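Local coordinates for protein TetR family transcriptional regulator (Rhodococcus erythropolis, PDB 4ZA6) that probably acts as a DNA-binding transcriptional repressor (QsdR) controlling the qsdA gene, and with it the degradation of quorum-sensing signals, at residues Asp25-Ala30 / Val35-Leu40; Asp4-Arg9 / Tyr41-Asn46; Leu158-Leu163 / Lys167-Thr172; Ala97-Lys100 / Val105-Lys108. All blocks are in the same frame, centred on the assembly; numbering follows the deposited sequence.

Contact 1 of 4, residues Asp25-Ala30 / Val35-Leu40; sequences DMSLLA and VGRATL
Ser27 OG takes a hydrogen bond from Arg37 NH1 at 2.9 Å, almost exactly in the plane of the guanidinium group but bent, with an angle of 147° at the hydrogen. That flat group lies over Met26, whose CB stands 3.7 Å from Arg37 CZ above the centre of one face. The arginine reaches this place by bending at both chi2 and chi3 (-67° and -56°), which folds the chain back over the first turn of helix 26-33 and brings its CD against Met26 O. At the other end of the segment the backbones join directly: Val35 N donates to Ala30 O over 2.9 Å. Leu40 fills the inner side of the joint. Its CD2 branch enters among Met26, Leu29 and Ala30, 3.9 Å from Leu29 CG and 4.0 Å from Ala30 CB, and the leucine crosses the side chains of Met26 and Leu29 roughly at right angles. Met26 and Leu29 also touch Leu50 of helix 47-69. Asp25 caps the start of helix 26-33, its OD1 accepting from Leu28 N. The short helices 26-33 and 37-44, joined by a tight turn, form the helix-turn-helix characteristic of the DNA-binding domain of TetR-family regulators.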
loop_
_atom_site.group_PDB
_atom_site.type_symbol
_atom_site.label_atom_id
_atom_site.label_comp_id
_atom_site.label_asym_id
_atom_site.label_seq_id
_atom_site.Cartn_x
_atom_site.Cartn_y
_atom_site.Cartn_z
ATOM N N ASP A 25 6.052 -16.458 -11.016
ATOM C CA ASP A 25 6.927 -17.121 -11.974
ATOM C C ASP A 25 6.672 -16.528 -13.348
ATOM O O ASP A 25 5.608 -16.753 -13.917
ATOM C CB ASP A 25 6.637 -18.632 -11.967
ATOM C CG ASP A 25 7.640 -19.489 -12.716
ATOM O OD1 ASP A 25 7.957 -19.157 -13.878
ATOM O OD2 ASP A 25 8.070 -20.519 -12.159
ATOM N N MET A 26 7.644 -15.744 -13.861
ATOM C CA MET A 26 7.570 -15.041 -15.148
ATOM C C MET A 26 7.418 -15.961 -16.347
ATOM O O MET A 26 6.738 -15.593 -17.309
ATOM C CB MET A 26 8.710 -14.024 -15.321
ATOM C CG MET A 26 8.688 -12.890 -14.314
ATOM S SD MET A 26 7.124 -11.947 -14.204
ATOM C CE MET A 26 7.555 -10.499 -15.117
ATOM N N SER A 27 7.948 -17.193 -16.255
ATOM C CA SER A 27 7.804 -18.199 -17.304
ATOM C C SER A 27 6.373 -18.751 -17.318
ATOM O O SER A 27 5.778 -18.869 -18.394
ATOM C CB SER A 27 8.828 -19.318 -17.132
ATOM O OG SER A 27 10.061 -18.942 -17.719
ATOM N N LEU A 28 5.819 -19.064 -16.113
ATOM C CA LEU A 28 4.446 -19.554 -15.915
ATOM C C LEU A 28 3.507 -18.436 -16.434
ATOM O O LEU A 28 2.626 -18.706 -17.243
ATOM C CB LEU A 28 4.209 -19.774 -14.409
ATOM C CG LEU A 28 3.499 -21.050 -13.918
ATOM C CD1 LEU A 28 4.079 -21.508 -12.586
ATOM C CD2 LEU A 28 2.010 -20.801 -13.698
ATOM N N LEU A 29 3.753 -17.170 -16.021
ATOM C CA LEU A 29 2.966 -16.013 -16.466
ATOM C C LEU A 29 2.966 -15.859 -17.997
ATOM O O LEU A 29 1.887 -15.751 -18.597
ATOM C CB LEU A 29 3.461 -14.729 -15.791
ATOM C CG LEU A 29 2.748 -13.397 -16.129
ATOM C CD1 LEU A 29 1.238 -13.506 -16.061
ATOM C CD2 LEU A 29 3.143 -12.357 -15.146
ATOM N N ALA A 30 4.158 -15.877 -18.626
ATOM C CA ALA A 30 4.277 -15.777 -20.086
ATOM C C ALA A 30 3.497 -16.902 -20.788
ATOM O O ALA A 30 2.816 -16.657 -21.793
ATOM C CB ALA A 30 5.744 -15.819 -20.478
ATOM N N VAL A 35 2.426 -15.667 -24.445
ATOM C CA VAL A 35 3.483 -14.793 -24.978
ATOM C C VAL A 35 4.888 -15.313 -24.635
ATOM O O VAL A 35 5.052 -16.066 -23.688
ATOM C CB VAL A 35 3.332 -13.293 -24.591
ATOM C CG1 VAL A 35 2.017 -12.719 -25.094
ATOM C CG2 VAL A 35 3.485 -13.078 -23.081
ATOM N N GLY A 36 5.874 -14.857 -25.395
ATOM C CA GLY A 36 7.272 -15.172 -25.156
ATOM C C GLY A 36 7.777 -14.331 -24.007
ATOM O O GLY A 36 7.222 -13.265 -23.721
ATOM N N ARG A 37 8.842 -14.805 -23.346
ATOM C CA ARG A 37 9.469 -14.141 -22.196
ATOM C C ARG A 37 9.937 -12.723 -22.501
ATOM O O ARG A 37 9.813 -11.854 -21.660
ATOM C CB ARG A 37 10.625 -14.995 -21.649
ATOM C CG ARG A 37 10.184 -16.111 -20.692
ATOM C CD ARG A 37 9.616 -15.587 -19.372
ATOM N NE ARG A 37 10.553 -14.705 -18.672
ATOM C CZ ARG A 37 11.351 -15.087 -17.680
ATOM N NH1 ARG A 37 11.321 -16.339 -17.239
ATOM N NH2 ARG A 37 12.171 -14.216 -17.111
ATOM N N ALA A 38 10.439 -12.489 -23.715
ATOM C CA ALA A 38 10.900 -11.180 -24.169
ATOM C C ALA A 38 9.724 -10.200 -24.303
ATOM O O ALA A 38 9.861 -9.060 -23.889
ATOM C CB ALA A 38 11.630 -11.320 -25.504
ATOM N N THR A 39 8.584 -10.645 -24.894
ATOM C CA THR A 39 7.358 -9.848 -25.056
ATOM C C THR A 39 6.823 -9.445 -23.660
ATOM O O THR A 39 6.493 -8.267 -23.431
ATOM C CB THR A 39 6.334 -10.660 -25.878
ATOM O OG1 THR A 39 6.834 -10.813 -27.202
ATOM C CG2 THR A 39 4.939 -10.014 -25.919
ATOM N N LEU A 40 6.762 -10.421 -22.726
ATOM C CA LEU A 40 6.315 -10.154 -21.354
ATOM C C LEU A 40 7.161 -9.061 -20.665
ATOM O O LEU A 40 6.583 -8.119 -20.117
ATOM C CB LEU A 40 6.251 -11.441 -20.504
ATOM C CG LEU A 40 5.807 -11.237 -19.034
ATOM C CD1 LEU A 40 4.371 -10.706 -18.956
ATOM C CD2 LEU A 40 5.951 -12.497 -18.229
#

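Contact 2 of 4, residues Asp4-Arg9 / Tyr41-Asn46; sequences DLERRR and YRWVGN
Glu6 lies over one face of the Trp43 indole, its CB 3.7 Å from the centroid of the six-membered ring and only 6° off the ring normal, a CH-pi contact. The rest of the chain continues across the same face: beyond CG it runs extended, which carries Glu6 CD to 3.4 Å from Trp43 CZ2, with the carboxylate and ring planes 22° apart. Glu6 OE2 passes 3.7 Å from Trp43 NE1 without bonding to it. With CG of the tryptophan anti to its carbonyl carbon (chi1 -72°), the indole is directed at helix 4-19 and presents a face to it. One residue along, Arg7 adds its aliphatic part, CG resting 4.4 Å from Val44 CG1. No hydrogen bond joins the two segments. Replacing Trp43 by an alanine would probably leave the methylenes of Glu6 without the flat surface they cover and that side chain less firmly placed. The indole also touches Pro2 and Val35, while Val44 reaches Met26 of helix 26-33 and Leu50 of helix 47-69. The contact thus brings the first turns of helix 4-19 against the end of helix 37-44, with helices 26-33 and 47-69 packed beside Val44.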
loop_
_atom_site.group_PDB
_atom_site.type_symbol
_atom_site.label_atom_id
_atom_site.label_comp_id
_atom_site.label_asym_id
_atom_site.label_seq_id
_atom_site.Cartn_x
_atom_site.Cartn_y
_atom_site.Cartn_z
ATOM N N ASP A 4 -2.830 -0.635 -23.366
ATOM C CA ASP A 4 -3.345 -0.693 -21.995
ATOM C C ASP A 4 -3.937 -2.073 -21.729
ATOM O O ASP A 4 -3.827 -2.572 -20.620
ATOM C CB ASP A 4 -4.439 0.350 -21.777
ATOM C CG ASP A 4 -3.967 1.778 -21.878
ATOM O OD1 ASP A 4 -2.872 2.081 -21.346
ATOM O OD2 ASP A 4 -4.719 2.605 -22.418
ATOM N N LEU A 5 -4.589 -2.655 -22.752
ATOM C CA LEU A 5 -5.226 -3.962 -22.684
ATOM C C LEU A 5 -4.227 -5.114 -22.483
ATOM O O LEU A 5 -4.450 -5.975 -21.630
ATOM C CB LEU A 5 -6.102 -4.162 -23.928
ATOM C CG LEU A 5 -6.847 -5.486 -24.070
ATOM C CD1 LEU A 5 -7.624 -5.859 -22.781
ATOM C CD2 LEU A 5 -7.738 -5.442 -25.268
ATOM N N GLU A 6 -3.150 -5.153 -23.282
ATOM C CA GLU A 6 -2.104 -6.182 -23.119
ATOM C C GLU A 6 -1.554 -6.199 -21.674
ATOM O O GLU A 6 -1.547 -7.253 -21.034
ATOM C CB GLU A 6 -0.980 -5.966 -24.121
ATOM C CG GLU A 6 -1.358 -6.535 -25.480
ATOM C CD GLU A 6 -0.493 -6.062 -26.630
ATOM O OE1 GLU A 6 -0.574 -6.681 -27.717
ATOM O OE2 GLU A 6 0.258 -5.075 -26.450
ATOM N N ARG A 7 -1.170 -5.019 -21.151
ATOM C CA ARG A 7 -0.661 -4.813 -19.791
ATOM C C ARG A 7 -1.725 -5.242 -18.759
ATOM O O ARG A 7 -1.389 -5.927 -17.797
ATOM C CB ARG A 7 -0.285 -3.322 -19.625
ATOM C CG ARG A 7 0.414 -2.943 -18.308
ATOM C CD ARG A 7 0.638 -1.444 -18.207
ATOM N NE ARG A 7 0.999 -1.041 -16.841
ATOM C CZ ARG A 7 0.158 -0.486 -15.969
ATOM N NH1 ARG A 7 -1.110 -0.269 -16.301
ATOM N NH2 ARG A 7 0.577 -0.155 -14.755
ATOM N N ARG A 8 -3.011 -4.884 -18.977
ATOM C CA ARG A 8 -4.115 -5.278 -18.085
ATOM C C ARG A 8 -4.236 -6.804 -17.955
ATOM O O ARG A 8 -4.382 -7.298 -16.845
ATOM C CB ARG A 8 -5.443 -4.628 -18.540
ATOM C CG ARG A 8 -6.704 -4.921 -17.703
ATOM C CD ARG A 8 -6.673 -4.584 -16.210
ATOM N NE ARG A 8 -5.809 -3.452 -15.842
ATOM C CZ ARG A 8 -5.154 -3.374 -14.688
ATOM N NH1 ARG A 8 -5.248 -4.355 -13.795
ATOM N NH2 ARG A 8 -4.386 -2.328 -14.425
ATOM N N ARG A 9 -4.165 -7.550 -19.086
ATOM C CA ARG A 9 -4.220 -9.012 -19.065
ATOM C C ARG A 9 -3.059 -9.529 -18.224
ATOM O O ARG A 9 -3.268 -10.380 -17.364
ATOM C CB ARG A 9 -4.147 -9.592 -20.482
ATOM C CG ARG A 9 -5.439 -9.453 -21.267
ATOM C CD ARG A 9 -5.377 -10.309 -22.505
ATOM N NE ARG A 9 -6.294 -9.840 -23.547
ATOM C CZ ARG A 9 -5.926 -9.129 -24.609
ATOM N NH1 ARG A 9 -4.651 -8.804 -24.791
ATOM N NH2 ARG A 9 -6.827 -8.744 -25.498
ATOM N N TYR A 41 8.516 -9.157 -20.739
ATOM C CA TYR A 41 9.433 -8.161 -20.147
ATOM C C TYR A 41 9.161 -6.765 -20.717
ATOM O O TYR A 41 9.100 -5.794 -19.960
ATOM C CB TYR A 41 10.921 -8.547 -20.335
ATOM C CG TYR A 41 11.865 -7.444 -19.888
ATOM C CD1 TYR A 41 12.184 -7.274 -18.544
ATOM C CD2 TYR A 41 12.388 -6.532 -20.802
ATOM C CE1 TYR A 41 13.001 -6.226 -18.119
ATOM C CE2 TYR A 41 13.202 -5.476 -20.389
ATOM C CZ TYR A 41 13.510 -5.331 -19.046
ATOM O OH TYR A 41 14.334 -4.313 -18.628
ATOM N N ARG A 42 8.981 -6.680 -22.055
ATOM C CA ARG A 42 8.669 -5.447 -22.780
ATOM C C ARG A 42 7.365 -4.833 -22.277
ATOM O O ARG A 42 7.271 -3.607 -22.168
ATOM C CB ARG A 42 8.579 -5.741 -24.279
ATOM C CG ARG A 42 8.845 -4.539 -25.177
ATOM C CD ARG A 42 9.109 -4.933 -26.625
ATOM N NE ARG A 42 7.993 -5.669 -27.226
ATOM C CZ ARG A 42 8.072 -6.917 -27.677
ATOM N NH1 ARG A 42 9.220 -7.580 -27.621
ATOM N NH2 ARG A 42 7.008 -7.508 -28.200
ATOM N N TRP A 43 6.382 -5.680 -21.914
ATOM C CA TRP A 43 5.081 -5.225 -21.428
ATOM C C TRP A 43 5.069 -4.728 -20.000
ATOM O O TRP A 43 4.444 -3.708 -19.730
ATOM C CB TRP A 43 4.025 -6.338 -21.570
ATOM C CG TRP A 43 3.579 -6.637 -22.984
ATOM C CD1 TRP A 43 4.023 -6.060 -24.138
ATOM C CD2 TRP A 43 2.635 -7.645 -23.375
ATOM N NE1 TRP A 43 3.382 -6.619 -25.224
ATOM C CE2 TRP A 43 2.514 -7.585 -24.781
ATOM C CE3 TRP A 43 1.851 -8.571 -22.665
ATOM C CZ2 TRP A 43 1.661 -8.436 -25.496
ATOM C CZ3 TRP A 43 0.990 -9.398 -23.373
ATOM C CH2 TRP A 43 0.876 -9.304 -24.769
ATOM N N VAL A 44 5.664 -5.489 -19.065
ATOM C CA VAL A 44 5.588 -5.179 -17.636
ATOM C C VAL A 44 6.921 -4.977 -16.888
ATOM O O VAL A 44 6.915 -4.613 -15.710
ATOM C CB VAL A 44 4.691 -6.212 -16.909
ATOM C CG1 VAL A 44 3.243 -6.151 -17.405
ATOM C CG2 VAL A 44 5.267 -7.626 -17.025
ATOM N N GLY A 45 8.035 -5.229 -17.554
ATOM C CA GLY A 45 9.335 -5.129 -16.909
ATOM C C GLY A 45 9.653 -6.422 -16.194
ATOM O O GLY A 45 9.028 -7.459 -16.462
ATOM N N ASN A 46 10.628 -6.383 -15.287
ATOM C CA ASN A 46 11.003 -7.581 -14.547
ATOM C C ASN A 46 9.934 -7.973 -13.496
ATOM O O ASN A 46 8.930 -7.266 -13.323
ATOM C CB ASN A 46 12.418 -7.442 -13.939
ATOM C CG ASN A 46 12.599 -6.315 -12.947
ATOM O OD1 ASN A 46 11.764 -6.054 -12.073
ATOM N ND2 ASN A 46 13.741 -5.655 -13.018
#

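Contact 3 of 4, residues Leu158-Leu163 / Lys167-Thr172; sequences LYAPLL and KAEIET
The flat carboxylate of Glu169 has Ala160 CB over one face, 3.7 Å from Glu169 CD, while the Tyr159 ring carries Leu158 CG over the centre of one face, 3.9 Å above it, and meets Phe106 edge-to-face. The puckered ring of Pro161 packs by its edge on the peptide link from Lys167 to Ala168, Pro161 CG lying 3.5 Å from Lys167 C. Glu169 has CG anti to its carbonyl carbon (chi1 -59°) and an extended chain from there on, which carries the carboxylate past Ala160 to His157, whose ND1 is hydrogen-bonded to OE2; Arg165 forms a long, weak ion pair with the same oxygen. The touching parts, 158-161 and 167-170, run in nearly opposite directions, 172° apart, and close the turn between helix 143-158 and helix 170-181 in the C-terminal domain of the TetR fold. An alanine in place of Glu169 would probably deprive His157 of its carboxylate partner and uncover the methyl of Ala160. Nearer helix 143-158, Ala168 CB touches Leu158 O at 3.3 Å, and Ala168 CA makes a CA-H...O contact with that same oxygen. Leu158 CD1 reaches the second segment loosely, 4.5 Å from both Ala168 CB and Ile170 CG1. Ala168 and Ile170 also rest on Glu90 of helix 74-90.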
loop_
_atom_site.group_PDB
_atom_site.type_symbol
_atom_site.label_atom_id
_atom_site.label_comp_id
_atom_site.label_asym_id
_atom_site.label_seq_id
_atom_site.Cartn_x
_atom_site.Cartn_y
_atom_site.Cartn_z
ATOM N N LEU A 158 4.066 -0.617 10.329
ATOM C CA LEU A 158 3.159 -1.656 9.836
ATOM C C LEU A 158 3.914 -2.956 9.579
ATOM O O LEU A 158 3.446 -4.034 9.960
ATOM C CB LEU A 158 2.443 -1.179 8.569
ATOM C CG LEU A 158 1.522 -2.175 7.866
ATOM C CD1 LEU A 158 0.488 -2.794 8.831
ATOM C CD2 LEU A 158 0.864 -1.533 6.664
ATOM N N TYR A 159 5.091 -2.854 8.956
ATOM C CA TYR A 159 5.899 -4.010 8.590
ATOM C C TYR A 159 7.046 -4.301 9.545
ATOM O O TYR A 159 7.981 -4.988 9.136
ATOM C CB TYR A 159 6.403 -3.857 7.131
ATOM C CG TYR A 159 5.297 -3.606 6.132
ATOM C CD1 TYR A 159 4.334 -4.576 5.872
ATOM C CD2 TYR A 159 5.200 -2.392 5.458
ATOM C CE1 TYR A 159 3.284 -4.332 4.993
ATOM C CE2 TYR A 159 4.148 -2.134 4.581
ATOM C CZ TYR A 159 3.208 -3.116 4.335
ATOM O OH TYR A 159 2.176 -2.876 3.466
ATOM N N ALA A 160 6.961 -3.829 10.820
ATOM C CA ALA A 160 7.970 -4.029 11.873
ATOM C C ALA A 160 8.445 -5.492 12.044
ATOM O O ALA A 160 9.650 -5.661 12.225
ATOM C CB ALA A 160 7.491 -3.459 13.195
ATOM N N PRO A 161 7.597 -6.564 11.905
ATOM C CA PRO A 161 8.134 -7.932 12.013
ATOM C C PRO A 161 9.170 -8.305 10.953
ATOM O O PRO A 161 10.049 -9.112 11.243
ATOM C CB PRO A 161 6.897 -8.817 11.947
ATOM C CG PRO A 161 5.755 -7.923 12.265
ATOM C CD PRO A 161 6.134 -6.607 11.688
ATOM N N LEU A 162 9.126 -7.673 9.763
ATOM C CA LEU A 162 10.110 -7.907 8.702
ATOM C C LEU A 162 11.438 -7.231 8.977
ATOM O O LEU A 162 12.443 -7.557 8.351
ATOM C CB LEU A 162 9.561 -7.444 7.347
ATOM C CG LEU A 162 8.335 -8.215 6.861
ATOM C CD1 LEU A 162 7.745 -7.565 5.651
ATOM C CD2 LEU A 162 8.672 -9.713 6.628
ATOM N N LEU A 163 11.427 -6.271 9.905
ATOM C CA LEU A 163 12.583 -5.471 10.269
ATOM C C LEU A 163 13.170 -5.890 11.595
ATOM O O LEU A 163 13.990 -5.169 12.160
ATOM C CB LEU A 163 12.221 -3.968 10.227
ATOM C CG LEU A 163 11.496 -3.464 8.949
ATOM C CD1 LEU A 163 11.021 -2.040 9.102
ATOM C CD2 LEU A 163 12.375 -3.578 7.712
ATOM N N LYS A 167 5.847 -7.539 16.330
ATOM C CA LYS A 167 4.527 -7.398 15.707
ATOM C C LYS A 167 4.371 -6.101 14.932
ATOM O O LYS A 167 5.217 -5.217 15.059
ATOM C CB LYS A 167 3.431 -7.469 16.795
ATOM C CG LYS A 167 3.492 -6.338 17.822
ATOM C CD LYS A 167 2.105 -5.957 18.326
ATOM C CE LYS A 167 2.141 -4.828 19.336
ATOM N NZ LYS A 167 2.416 -3.509 18.700
ATOM N N ALA A 168 3.275 -5.990 14.126
ATOM C CA ALA A 168 2.941 -4.789 13.369
ATOM C C ALA A 168 2.653 -3.736 14.427
ATOM O O ALA A 168 1.858 -3.998 15.334
ATOM C CB ALA A 168 1.698 -5.026 12.518
ATOM N N GLU A 169 3.348 -2.594 14.366
ATOM C CA GLU A 169 3.187 -1.528 15.363
ATOM C C GLU A 169 2.144 -0.495 14.922
ATOM O O GLU A 169 2.477 0.664 14.652
ATOM C CB GLU A 169 4.541 -0.889 15.678
ATOM C CG GLU A 169 5.547 -1.901 16.200
ATOM C CD GLU A 169 6.991 -1.446 16.214
ATOM O OE1 GLU A 169 7.831 -2.193 16.759
ATOM O OE2 GLU A 169 7.311 -0.416 15.581
ATOM N N ILE A 170 0.877 -0.929 14.846
ATOM C CA ILE A 170 -0.235 -0.088 14.378
ATOM C C ILE A 170 -0.501 1.148 15.239
ATOM O O ILE A 170 -0.604 2.247 14.693
ATOM C CB ILE A 170 -1.497 -0.922 13.995
ATOM C CG1 ILE A 170 -1.131 -1.967 12.909
ATOM C CG2 ILE A 170 -2.678 -0.016 13.531
ATOM C CD1 ILE A 170 -2.151 -3.045 12.647
ATOM N N GLU A 171 -0.563 0.980 16.577
ATOM C CA GLU A 171 -0.800 2.094 17.498
ATOM C C GLU A 171 0.268 3.143 17.446
ATOM O O GLU A 171 -0.045 4.323 17.510
ATOM C CB GLU A 171 -1.056 1.624 18.943
ATOM C CG GLU A 171 -2.407 0.938 19.098
ATOM C CD GLU A 171 -3.656 1.717 18.705
ATOM O OE1 GLU A 171 -4.629 1.063 18.273
ATOM O OE2 GLU A 171 -3.676 2.962 18.820
ATOM N N THR A 172 1.532 2.726 17.325
ATOM C CA THR A 172 2.654 3.664 17.200
ATOM C C THR A 172 2.543 4.410 15.879
ATOM O O THR A 172 2.783 5.606 15.854
ATOM C CB THR A 172 4.003 2.938 17.369
ATOM O OG1 THR A 172 4.054 2.363 18.674
ATOM C CG2 THR A 172 5.181 3.861 17.208
#

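Contact 4 of 4, residues Ala97-Lys100 / Val105-Lys108; sequences ALTK and VFIK
Leu98 is the first residue of segment 97-100 to meet the other helix: with CG set opposite the backbone N (chi1 -180°), its CD2 branch comes to 4.0 Å from Phe106 CD1, approaching the ring obliquely, and the two side chains cross at about a right angle. Leu98 also packs on Leu51 and Leu55 of helix 47-69, so it touches both that long helix and the aromatic ring. Next comes Thr99, which presents its methyl rather than its hydroxyl. CG2 lies over one face of Phe106, offset toward the rim: it is 3.7 Å from Phe106 CD2 and 4.0 Å from the ring centroid, 25° off the normal, a CH-pi contact. With a chi1 of 64°, OG1 is turned back to its own helix, where it makes weak hydrogen bonds to the carbonyl oxygens of Leu95 and Arg96, so the polar end of the threonine is kept off the ring. The side chains of Thr99 and Phe106 run side by side and point the same way. No hydrogen bond crosses between the segments, and the joint is wholly apolar. Phe106 goes on to Leu55 and Leu162, and its side chain is about 4 Å from a bound 2-methyl-2,4-pentanediol, probably from the crystallisation liquor. This packing of consecutive short helices 93-101 and 103-111 belongs to the all-helical C-terminal domain, which in TetR relatives holds the ligand pocket.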
loop_
_atom_site.group_PDB
_atom_site.type_symbol
_atom_site.label_atom_id
_atom_site.label_comp_id
_atom_site.label_asym_id
_atom_site.label_seq_id
_atom_site.Cartn_x
_atom_site.Cartn_y
_atom_site.Cartn_z
ATOM N N ALA A 97 1.732 -14.990 2.961
ATOM C CA ALA A 97 2.375 -16.040 2.170
ATOM C C ALA A 97 3.546 -15.467 1.378
ATOM O O ALA A 97 4.592 -16.101 1.302
ATOM C CB ALA A 97 1.360 -16.683 1.216
ATOM N N LEU A 98 3.365 -14.259 0.802
ATOM C CA LEU A 98 4.381 -13.563 0.015
ATOM C C LEU A 98 5.547 -13.140 0.899
ATOM O O LEU A 98 6.684 -13.437 0.554
ATOM C CB LEU A 98 3.762 -12.350 -0.713
ATOM C CG LEU A 98 4.713 -11.522 -1.586
ATOM C CD1 LEU A 98 4.847 -12.115 -2.990
ATOM C CD2 LEU A 98 4.275 -10.065 -1.645
ATOM N N THR A 99 5.264 -12.514 2.056
ATOM C CA THR A 99 6.290 -12.041 2.996
ATOM C C THR A 99 7.119 -13.147 3.609
ATOM O O THR A 99 8.287 -12.927 3.913
ATOM C CB THR A 99 5.754 -11.015 4.005
ATOM O OG1 THR A 99 4.767 -11.616 4.849
ATOM C CG2 THR A 99 5.200 -9.777 3.332
ATOM N N LYS A 100 6.524 -14.338 3.776
ATOM C CA LYS A 100 7.207 -15.514 4.325
ATOM C C LYS A 100 8.204 -16.066 3.327
ATOM O O LYS A 100 9.307 -16.437 3.709
ATOM C CB LYS A 100 6.200 -16.593 4.743
ATOM C CG LYS A 100 5.664 -16.395 6.147
ATOM C CD LYS A 100 4.514 -17.360 6.448
ATOM C CE LYS A 100 3.894 -17.114 7.807
ATOM N NZ LYS A 100 2.815 -18.091 8.110
ATOM N N VAL A 105 12.494 -8.988 -1.044
ATOM C CA VAL A 105 11.828 -8.406 -2.221
ATOM C C VAL A 105 10.758 -7.474 -1.708
ATOM O O VAL A 105 10.705 -6.322 -2.136
ATOM C CB VAL A 105 11.239 -9.495 -3.170
ATOM C CG1 VAL A 105 10.333 -8.888 -4.237
ATOM C CG2 VAL A 105 12.348 -10.304 -3.835
ATOM N N PHE A 106 9.930 -7.953 -0.746
ATOM C CA PHE A 106 8.853 -7.138 -0.190
ATOM C C PHE A 106 9.338 -5.878 0.554
ATOM O O PHE A 106 8.728 -4.812 0.380
ATOM C CB PHE A 106 7.878 -7.966 0.678
ATOM C CG PHE A 106 6.688 -7.139 1.092
ATOM C CD1 PHE A 106 5.683 -6.838 0.185
ATOM C CD2 PHE A 106 6.639 -6.544 2.348
ATOM C CE1 PHE A 106 4.620 -5.991 0.544
ATOM C CE2 PHE A 106 5.561 -5.732 2.716
ATOM C CZ PHE A 106 4.563 -5.451 1.804
ATOM N N ILE A 107 10.415 -5.986 1.355
ATOM C CA ILE A 107 10.941 -4.820 2.079
ATOM C C ILE A 107 11.234 -3.715 1.070
ATOM O O ILE A 107 10.824 -2.561 1.272
ATOM C CB ILE A 107 12.174 -5.144 2.977
ATOM C CG1 ILE A 107 11.773 -6.029 4.192
ATOM C CG2 ILE A 107 12.808 -3.819 3.491
ATOM C CD1 ILE A 107 12.971 -6.745 4.914
ATOM N N LYS A 108 11.893 -4.097 -0.048
ATOM C CA LYS A 108 12.260 -3.212 -1.154
ATOM C C LYS A 108 11.036 -2.589 -1.819
ATOM O O LYS A 108 10.993 -1.373 -1.990
ATOM C CB LYS A 108 13.131 -3.966 -2.171
ATOM C CG LYS A 108 13.605 -3.132 -3.342
ATOM C CD LYS A 108 14.701 -3.833 -4.107
ATOM C CE LYS A 108 15.287 -2.918 -5.136
ATOM N NZ LYS A 108 14.532 -2.935 -6.425
#

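Contacts 1 and 2 share helix 37-44 and touch, their centres about 10 Å apart; along the chain contact 1 is nested inside the loop that contact 2 closes, and together they join helices 4-19, 26-33 and 37-44 of what is, by family, the DNA-binding end. Contacts 4 and 3 follow in that order in the C-terminal domain, centres about 14 Å apart, and meet where Tyr159 and Leu162 reach Phe106. The two pairs do not touch: centres of contacts 1 and 3 lie about 35 Å apart, but the nearest atoms of contacts 2 and 4 only about 7 Å. Helix 47-69 packs against contacts 1, 2 and 4 and connects the two ends, as in TetR relatives.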